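Local coordinates for metastasis-associated protein MTA1 (Homo sapiens, PDB 6G16) that probably acts as a scaffold subunit of the NuRD chromatin-remodelling and histone deacetylase complex, helping to recruit histone-binding partner proteins, at residues R22-E27 with T52-E57. Residues are numbered along the deposited sequence; the frame is centred on the assembly and turned at random.
Sequences RRLCRE and TARLPE
R54 touches L24 at two places, CB at the start of its side chain and the guanidinium at the end. CB lies 4.2 Å from CD1 of L24, beside the R54 carbonyl, against whose O the same methyl packs at 3.5 Å. CG and CD bridge the gap without meeting L24. With CG beside the backbone N (chi1 -63°) and a bend at chi3 (58°), the chain swings its head over the L24 backbone. NE is still 4.1 Å from L24 O, whereas CZ closes to 3.3 Å. That oxygen sits 2.9 Å above the guanidinium plane, offset toward its rim. NH1 and NH2 are both near it, but the angles are too poor for a hydrogen bond; any attraction to the positive head would be weakly electrostatic. NH1 makes a salt bridge to E50. The contact joins two helix ends in the MTA R1 domain: R54 leaves helix 44-53, and C25, where helix 16-24 gives way, is the N-cap residue of helix 26-29. C25 packs on I47, E50 and C51 of helix 44-53, beside the surface contact, while R22, R23 and R26 form salt bridges to acidic side chains on the chain of another protein.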
loop_
_atom_site.group_PDB
_atom_site.type_symbol
_atom_site.label_atom_id
_atom_site.label_comp_id
_atom_site.label_asym_id
_atom_site.label_seq_id
_atom_site.Cartn_x
_atom_site.Cartn_y
_atom_site.Cartn_z
ATOM N N ARG B 22 -4.007 27.856 -2.043
ATOM C CA ARG B 22 -4.245 26.987 -0.895
ATOM C C ARG B 22 -3.556 27.548 0.347
ATOM O O ARG B 22 -4.092 27.449 1.456
ATOM C CB ARG B 22 -3.753 25.556 -1.176
ATOM C CG ARG B 22 -4.581 24.800 -2.200
ATOM C CD ARG B 22 -4.222 23.332 -2.302
ATOM N NE ARG B 22 -2.787 23.132 -2.440
ATOM C CZ ARG B 22 -2.177 22.360 -3.340
ATOM N NH1 ARG B 22 -2.849 21.661 -4.243
ATOM N NH2 ARG B 22 -0.850 22.270 -3.310
ATOM N N ARG B 23 -2.370 28.134 0.163
ATOM C CA ARG B 23 -1.635 28.726 1.293
ATOM C C ARG B 23 -2.242 30.067 1.681
ATOM O O ARG B 23 -2.597 30.269 2.839
ATOM C CB ARG B 23 -0.140 28.823 1.007
ATOM C CG ARG B 23 0.556 27.469 1.129
ATOM C CD ARG B 23 2.071 27.594 1.193
ATOM N NE ARG B 23 2.764 26.308 1.376
ATOM C CZ ARG B 23 3.057 25.729 2.548
ATOM N NH1 ARG B 23 2.709 26.289 3.703
ATOM N NH2 ARG B 23 3.707 24.565 2.568
ATOM N N LEU B 24 -2.426 30.951 0.708
ATOM C CA LEU B 24 -3.099 32.236 0.946
ATOM C C LEU B 24 -4.440 32.158 1.654
ATOM O O LEU B 24 -4.710 32.972 2.535
ATOM C CB LEU B 24 -3.340 32.967 -0.377
ATOM C CG LEU B 24 -2.199 33.849 -0.900
ATOM C CD1 LEU B 24 -2.793 34.862 -1.889
ATOM C CD2 LEU B 24 -1.440 34.571 0.236
ATOM N N CYS B 25 -5.266 31.199 1.247
ATOM C CA CYS B 25 -6.619 31.069 1.755
ATOM C C CYS B 25 -6.734 29.897 2.738
ATOM O O CYS B 25 -7.805 29.292 2.928
ATOM C CB CYS B 25 -7.578 30.936 0.582
ATOM S SG CYS B 25 -7.326 32.270 -0.625
ATOM N N ARG B 26 -5.615 29.613 3.397
ATOM C CA ARG B 26 -5.564 28.670 4.508
ATOM C C ARG B 26 -6.797 28.716 5.420
ATOM O O ARG B 26 -7.308 27.684 5.797
ATOM C CB ARG B 26 -4.281 28.923 5.319
ATOM C CG ARG B 26 -4.080 27.996 6.510
ATOM C CD ARG B 26 -2.655 28.040 7.052
ATOM N NE ARG B 26 -1.658 27.688 6.032
ATOM C CZ ARG B 26 -1.350 26.446 5.640
ATOM N NH1 ARG B 26 -1.949 25.382 6.180
ATOM N NH2 ARG B 26 -0.419 26.251 4.700
ATOM N N GLU B 27 -7.264 29.905 5.770
ATOM C CA GLU B 27 -8.355 30.044 6.754
ATOM C C GLU B 27 -9.721 29.647 6.194
ATOM O O GLU B 27 -10.629 29.293 6.953
ATOM C CB GLU B 27 -8.429 31.480 7.322
ATOM C CG GLU B 27 -7.128 32.086 7.854
ATOM C CD GLU B 27 -6.325 31.167 8.764
ATOM O OE1 GLU B 27 -6.944 30.287 9.435
ATOM O OE2 GLU B 27 -5.070 31.346 8.804
ATOM N N THR B 52 -7.805 35.873 -5.679
ATOM C CA THR B 52 -7.712 36.966 -6.678
ATOM C C THR B 52 -7.627 38.349 -5.991
ATOM O O THR B 52 -6.904 39.243 -6.462
ATOM C CB THR B 52 -8.840 36.935 -7.742
ATOM O OG1 THR B 52 -10.122 37.031 -7.113
ATOM C CG2 THR B 52 -8.777 35.648 -8.573
ATOM N N ALA B 53 -8.320 38.499 -4.856
ATOM C CA ALA B 53 -8.272 39.742 -4.064
ATOM C C ALA B 53 -6.914 39.973 -3.361
ATOM O O ALA B 53 -6.342 41.066 -3.444
ATOM C CB ALA B 53 -9.396 39.755 -3.041
ATOM N N ARG B 54 -6.395 38.945 -2.699
ATOM C CA ARG B 54 -5.119 39.037 -1.962
ATOM C C ARG B 54 -3.854 38.653 -2.785
ATOM O O ARG B 54 -2.788 38.363 -2.198
ATOM C CB ARG B 54 -5.183 38.147 -0.709
ATOM C CG ARG B 54 -6.226 38.553 0.313
ATOM C CD ARG B 54 -6.432 37.432 1.330
ATOM N NE ARG B 54 -5.206 37.055 2.052
ATOM C CZ ARG B 54 -5.153 36.226 3.101
ATOM N NH1 ARG B 54 -6.263 35.663 3.582
ATOM N NH2 ARG B 54 -3.973 35.958 3.678
ATOM N N LEU B 55 -3.962 38.647 -4.116
ATOM C CA LEU B 55 -2.816 38.302 -4.974
ATOM C C LEU B 55 -1.597 39.258 -4.892
ATOM O O LEU B 55 -0.458 38.799 -5.097
ATOM C CB LEU B 55 -3.254 38.116 -6.441
ATOM C CG LEU B 55 -3.820 39.259 -7.315
ATOM C CD1 LEU B 55 -2.729 40.176 -7.877
ATOM C CD2 LEU B 55 -4.622 38.665 -8.478
ATOM N N PRO B 56 -1.818 40.578 -4.603
ATOM C CA PRO B 56 -0.633 41.453 -4.474
ATOM C C PRO B 56 0.267 41.244 -3.223
ATOM O O PRO B 56 0.673 42.229 -2.593
ATOM C CB PRO B 56 -1.244 42.886 -4.495
ATOM C CG PRO B 56 -2.679 42.719 -4.150
ATOM C CD PRO B 56 -3.062 41.386 -4.721
ATOM N N GLU B 57 0.607 39.997 -2.877
ATOM C CA GLU B 57 1.640 39.745 -1.847
ATOM C C GLU B 57 2.048 38.269 -1.816
ATOM O O GLU B 57 3.075 37.917 -1.210
ATOM C CB GLU B 57 1.174 40.195 -0.443
#